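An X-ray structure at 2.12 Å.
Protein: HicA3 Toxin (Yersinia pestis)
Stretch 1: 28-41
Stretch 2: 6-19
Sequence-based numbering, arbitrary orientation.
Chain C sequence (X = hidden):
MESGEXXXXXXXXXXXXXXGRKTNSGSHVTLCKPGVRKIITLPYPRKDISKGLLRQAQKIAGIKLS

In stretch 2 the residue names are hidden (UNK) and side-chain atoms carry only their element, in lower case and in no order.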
# COMPACT_ATOMS: atom_id res chain seq x y z
N HIS C 28 -11.69 18.02 6.18
CA HIS C 28 -10.33 18.46 5.94
C HIS C 28 -10.27 19.94 6.24
O HIS C 28 -11.29 20.63 6.15
CB HIS C 28 -9.92 18.22 4.48
CG HIS C 28 -10.24 16.85 3.98
ND1 HIS C 28 -9.30 15.85 3.88
CD2 HIS C 28 -11.41 16.30 3.56
CE1 HIS C 28 -9.87 14.75 3.42
NE2 HIS C 28 -11.15 15.01 3.21
N VAL C 29 -9.09 20.43 6.58
CA VAL C 29 -8.87 21.87 6.68
C VAL C 29 -7.76 22.24 5.68
O VAL C 29 -6.72 21.57 5.65
CB VAL C 29 -8.52 22.29 8.13
CG1 VAL C 29 -8.10 23.75 8.22
CG2 VAL C 29 -9.71 22.03 9.06
N THR C 30 -8.01 23.23 4.83
CA THR C 30 -6.95 23.77 3.97
C THR C 30 -6.37 25.06 4.56
O THR C 30 -7.07 25.86 5.21
CB THR C 30 -7.44 24.05 2.52
OG1 THR C 30 -8.44 25.08 2.50
CG2 THR C 30 -7.97 22.78 1.87
N LEU C 31 -5.08 25.25 4.37
CA LEU C 31 -4.43 26.48 4.82
C LEU C 31 -3.63 27.07 3.69
O LEU C 31 -3.24 26.37 2.77
CB LEU C 31 -3.51 26.22 6.01
CG LEU C 31 -4.16 25.61 7.26
CD1 LEU C 31 -4.01 24.06 7.28
CD2 LEU C 31 -3.58 26.26 8.50
N CYS C 32 -3.40 28.38 3.77
CA CYS C 32 -2.58 29.08 2.81
C CYS C 32 -1.69 30.07 3.56
O CYS C 32 -1.91 30.35 4.74
CB CYS C 32 -3.45 29.82 1.79
SG CYS C 32 -4.57 31.02 2.54
N LYS C 33 -0.70 30.60 2.87
CA LYS C 33 0.24 31.53 3.49
C LYS C 33 0.46 32.68 2.53
O LYS C 33 0.81 32.47 1.38
CB LYS C 33 1.56 30.82 3.84
CG LYS C 33 2.58 31.71 4.53
CD LYS C 33 3.80 30.91 5.00
CE LYS C 33 4.76 31.80 5.78
NZ LYS C 33 5.91 31.03 6.35
N PRO C 34 0.24 33.92 3.02
CA PRO C 34 0.31 35.13 2.18
C PRO C 34 1.66 35.23 1.47
O PRO C 34 2.69 35.04 2.11
CB PRO C 34 0.13 36.27 3.19
CG PRO C 34 -0.58 35.65 4.33
CD PRO C 34 -0.06 34.25 4.42
N GLY C 35 1.64 35.51 0.17
CA GLY C 35 2.86 35.61 -0.61
C GLY C 35 3.42 34.26 -1.04
O GLY C 35 4.48 34.19 -1.66
N VAL C 36 2.71 33.19 -0.70
CA VAL C 36 3.14 31.84 -1.04
C VAL C 36 2.04 31.15 -1.84
O VAL C 36 0.87 31.15 -1.42
CB VAL C 36 3.47 31.01 0.21
CG1 VAL C 36 3.98 29.63 -0.17
CG2 VAL C 36 4.49 31.73 1.08
N ARG C 37 2.38 30.58 -2.98
CA ARG C 37 1.37 29.97 -3.83
C ARG C 37 1.31 28.46 -3.54
O ARG C 37 1.48 27.62 -4.44
CB ARG C 37 1.67 30.25 -5.30
CG ARG C 37 1.71 31.74 -5.66
CD ARG C 37 2.28 31.95 -7.06
NE ARG C 37 3.61 31.34 -7.18
CZ ARG C 37 4.11 30.83 -8.31
NH1 ARG C 37 3.39 30.84 -9.42
NH2 ARG C 37 5.33 30.29 -8.31
N LYS C 38 1.07 28.12 -2.28
CA LYS C 38 0.95 26.73 -1.85
C LYS C 38 -0.27 26.52 -0.96
O LYS C 38 -0.81 27.47 -0.39
CB LYS C 38 2.22 26.29 -1.12
CG LYS C 38 3.50 26.38 -1.95
CD LYS C 38 4.65 25.71 -1.22
CE LYS C 38 5.92 25.68 -2.04
NZ LYS C 38 6.82 26.82 -1.73
N ILE C 39 -0.69 25.26 -0.86
CA ILE C 39 -1.79 24.87 0.00
C ILE C 39 -1.31 23.77 0.92
O ILE C 39 -0.53 22.90 0.51
CB ILE C 39 -3.02 24.38 -0.81
CG1 ILE C 39 -3.64 25.52 -1.62
CG2 ILE C 39 -4.07 23.74 0.11
CD1 ILE C 39 -4.43 26.51 -0.81
N ILE C 40 -1.74 23.80 2.18
CA ILE C 40 -1.62 22.64 3.04
C ILE C 40 -3.02 22.07 3.28
O ILE C 40 -3.93 22.80 3.66
CB ILE C 40 -0.92 22.98 4.37
CG1 ILE C 40 0.53 23.36 4.08
CG2 ILE C 40 -0.98 21.78 5.34
CD1 ILE C 40 1.33 23.68 5.29
N THR C 41 -3.18 20.78 2.99
CA THR C 41 -4.43 20.08 3.27
C THR C 41 -4.22 19.09 4.41
O THR C 41 -3.41 18.17 4.32
CB THR C 41 -4.97 19.31 2.01
OG1 THR C 41 -5.16 20.22 0.92
CG2 THR C 41 -6.29 18.63 2.32
N UNK C 6 -1.71 21.46 15.90
CA UNK C 6 -0.93 21.53 14.66
C UNK C 6 -1.29 22.77 13.85
O UNK C 6 -0.42 23.49 13.37
c UNK C 6 -1.15 20.26 13.80
c UNK C 6 -0.72 18.94 11.68
c UNK C 6 -0.54 20.30 12.39
c UNK C 6 0.93 20.69 12.44
N UNK C 7 -2.59 23.03 13.71
CA UNK C 7 -3.09 24.23 13.04
C UNK C 7 -2.55 25.51 13.69
O UNK C 7 -2.11 26.44 13.00
c UNK C 7 -6.70 23.08 12.05
c UNK C 7 -5.19 23.13 12.13
c UNK C 7 -4.64 24.25 13.03
c UNK C 7 -5.17 25.62 12.58
N UNK C 8 -2.54 25.56 15.02
CA UNK C 8 -2.00 26.75 15.69
C UNK C 8 -0.47 26.85 15.52
O UNK C 8 0.06 27.94 15.39
c UNK C 8 -2.42 26.76 17.15
c UNK C 8 -3.96 26.86 17.29
c UNK C 8 -6.03 25.97 18.43
c UNK C 8 -4.52 26.18 18.55
n UNK C 8 -6.56 24.95 19.39
N UNK C 9 0.23 25.72 15.44
CA UNK C 9 1.65 25.78 15.11
C UNK C 9 1.87 26.26 13.67
O UNK C 9 2.85 26.96 13.39
n UNK C 9 4.09 22.30 20.47
c UNK C 9 2.32 24.42 15.33
c UNK C 9 4.09 22.63 19.19
n UNK C 9 3.05 22.34 18.42
c UNK C 9 2.97 22.68 17.01
n UNK C 9 5.14 23.26 18.67
c UNK C 9 2.51 24.10 16.80
N UNK C 10 0.96 25.92 12.77
CA UNK C 10 1.04 26.39 11.39
C UNK C 10 0.77 27.90 11.31
O UNK C 10 1.39 28.62 10.53
c UNK C 10 -0.63 23.32 9.63
c UNK C 10 0.08 25.61 10.49
c UNK C 10 1.63 24.21 9.11
c UNK C 10 0.52 24.17 10.15
N UNK C 11 -0.16 28.38 12.14
CA UNK C 11 -0.46 29.80 12.20
C UNK C 11 0.73 30.57 12.75
O UNK C 11 1.04 31.66 12.27
c UNK C 11 -1.70 30.06 13.05
o UNK C 11 -5.27 30.26 12.78
c UNK C 11 -4.20 29.86 13.29
c UNK C 11 -3.00 29.64 12.38
o UNK C 11 -4.05 29.65 14.51
N UNK C 12 1.40 30.01 13.75
CA UNK C 12 2.62 30.59 14.28
C UNK C 12 3.69 30.74 13.20
O UNK C 12 4.54 31.62 13.28
o UNK C 12 1.49 30.77 16.81
o UNK C 12 2.44 28.92 17.56
c UNK C 12 2.30 29.82 16.69
c UNK C 12 3.17 29.74 15.43
N UNK C 13 3.64 29.89 12.18
CA UNK C 13 4.63 29.94 11.11
C UNK C 13 4.13 30.77 9.93
O UNK C 13 4.73 30.74 8.85
c UNK C 13 4.99 28.52 10.64
N UNK C 14 3.04 31.50 10.13
CA UNK C 14 2.56 32.44 9.12
C UNK C 14 1.46 31.93 8.20
O UNK C 14 1.02 32.64 7.30
N UNK C 15 1.02 30.69 8.41
CA UNK C 15 -0.08 30.12 7.64
C UNK C 15 -1.43 30.58 8.19
O UNK C 15 -1.55 30.91 9.36
c UNK C 15 0.01 28.58 7.65
c UNK C 15 1.25 27.62 5.54
n UNK C 15 3.33 27.54 6.38
c UNK C 15 1.21 28.08 6.90
c UNK C 15 0.29 27.45 4.55
c UNK C 15 0.68 26.97 3.31
c UNK C 15 2.59 27.30 5.25
c UNK C 15 2.02 26.64 3.05
c UNK C 15 2.99 26.80 4.01
c UNK C 15 2.50 28.01 7.37
N UNK C 16 -2.45 30.59 7.33
CA UNK C 16 -3.80 30.94 7.76
C UNK C 16 -4.78 29.87 7.33
O UNK C 16 -4.63 29.30 6.27
c UNK C 16 -4.22 32.29 7.17
c UNK C 16 -3.56 34.73 6.81
c UNK C 16 -3.39 33.47 7.66
n UNK C 16 -2.66 35.69 6.99
o UNK C 16 -4.48 34.83 5.99
N UNK C 17 -5.79 29.61 8.16
CA UNK C 17 -6.90 28.75 7.79
C UNK C 17 -7.61 29.35 6.59
O UNK C 17 -8.03 30.51 6.61
c UNK C 17 -7.91 28.57 8.93
c UNK C 17 -7.25 27.89 10.13
c UNK C 17 -9.14 27.77 8.42
c UNK C 17 -8.07 27.90 11.42
N UNK C 18 -7.71 28.56 5.53
CA UNK C 18 -8.42 28.96 4.34
C UNK C 18 -9.89 28.57 4.50
O UNK C 18 -10.80 29.37 4.30
c UNK C 18 -7.49 28.01 0.65
n UNK C 18 -9.71 27.22 -2.15
n UNK C 18 -8.22 28.04 -0.61
c UNK C 18 -8.30 28.70 1.79
c UNK C 18 -9.09 27.11 -0.99
n UNK C 18 -9.31 26.05 -0.21
c UNK C 18 -7.76 28.31 3.12
N UNK C 19 -10.12 27.33 4.90
CA UNK C 19 -11.47 26.85 5.12
C UNK C 19 -11.51 25.35 5.29
O UNK C 19 -10.48 24.67 5.19
O HOH W 1 6.61 28.37 5.85

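Position 6 carries four carbons forked at the second and lies out of reach of stretch 1: Leu 6. Position 7 also has four carbons, but forked at the first, with one arm two carbons long; its end comes near Val 29 and Leu 31. It is Ile 7, with CD1 4.1 Å from Val 29 CG1. Position 8, four carbons in a row ending in nitrogen, points away: Lys 8. Position 9, three carbons, a nitrogen, then a carbon bearing two more nitrogens, is Arg 9, also out of reach.

Position 10 points toward stretch 1 with four carbons forked at the second. This is Leu 10, whose CD2 packs 3.9 Å from Ile 40 CD1. Position 11, three carbons with two oxygens on the third, is Glu 11; position 12, one carbon shorter, is Asp 12. Neither makes a contact. Position 13 has a single carbon, hence Ala 13, and its backbone does the work: Lys 33 NZ donates to Ala 13 O at 2.8 Å.

Position 14 has no side-chain atoms: Gly 14. Its phi of 97° suits glycine, and a CB would sit 2.9 Å from Lys 33 CE, a clash. Position 15 shows one carbon, then fused five- and six-membered rings with eight carbons and one nitrogen, set between Lys 33 and Ile 40: Trp 15. Lys 33 CB lies over one ring face, 3.7 Å from the six-membered centroid; Ile 40 CD1 lies over the opposite face at 3.6 Å. A water accepts from Lys 33 NZ and, weakly, from Trp 15 NE1.

Position 16 has three carbons, the third carrying one oxygen and one nitrogen, the side chain reaching Pro 34 CG: Gln 16. Its N donates to Cys 32 O (2.7 Å), and Cys 32 N returns a bond to Gln 16 O (2.9 Å). Position 17, four carbons forked at the first, points away beside Leu 31: Ile 17. Position 18, three carbons, a nitrogen and a carbon with two nitrogens, reaches Thr 30. It is Arg 18, bonding through N to Thr 30 O (2.8 Å) and through NH1 to Thr 30 OG1 (3.0 Å). Position 19, without side-chain atoms, is Gly 19; Thr 30 N donates to Gly 19 O at 2.9 Å.

The rules are layered. Antiparallel backbone pairing fixes the register, which shifts by one between Thr 30 and Leu 31, a beta bulge, and at this point Arg 18 bonds to Thr 30 through both its backbone N and its NH1. Helix residues Ile 7 and Leu 10 add apolar packing, while Trp 15, sandwiched between Lys 33 and Ile 40, has the most surface covered of any residue in the contact.

Stretch 2 (6-19) LIKRLEDAGWQIRG
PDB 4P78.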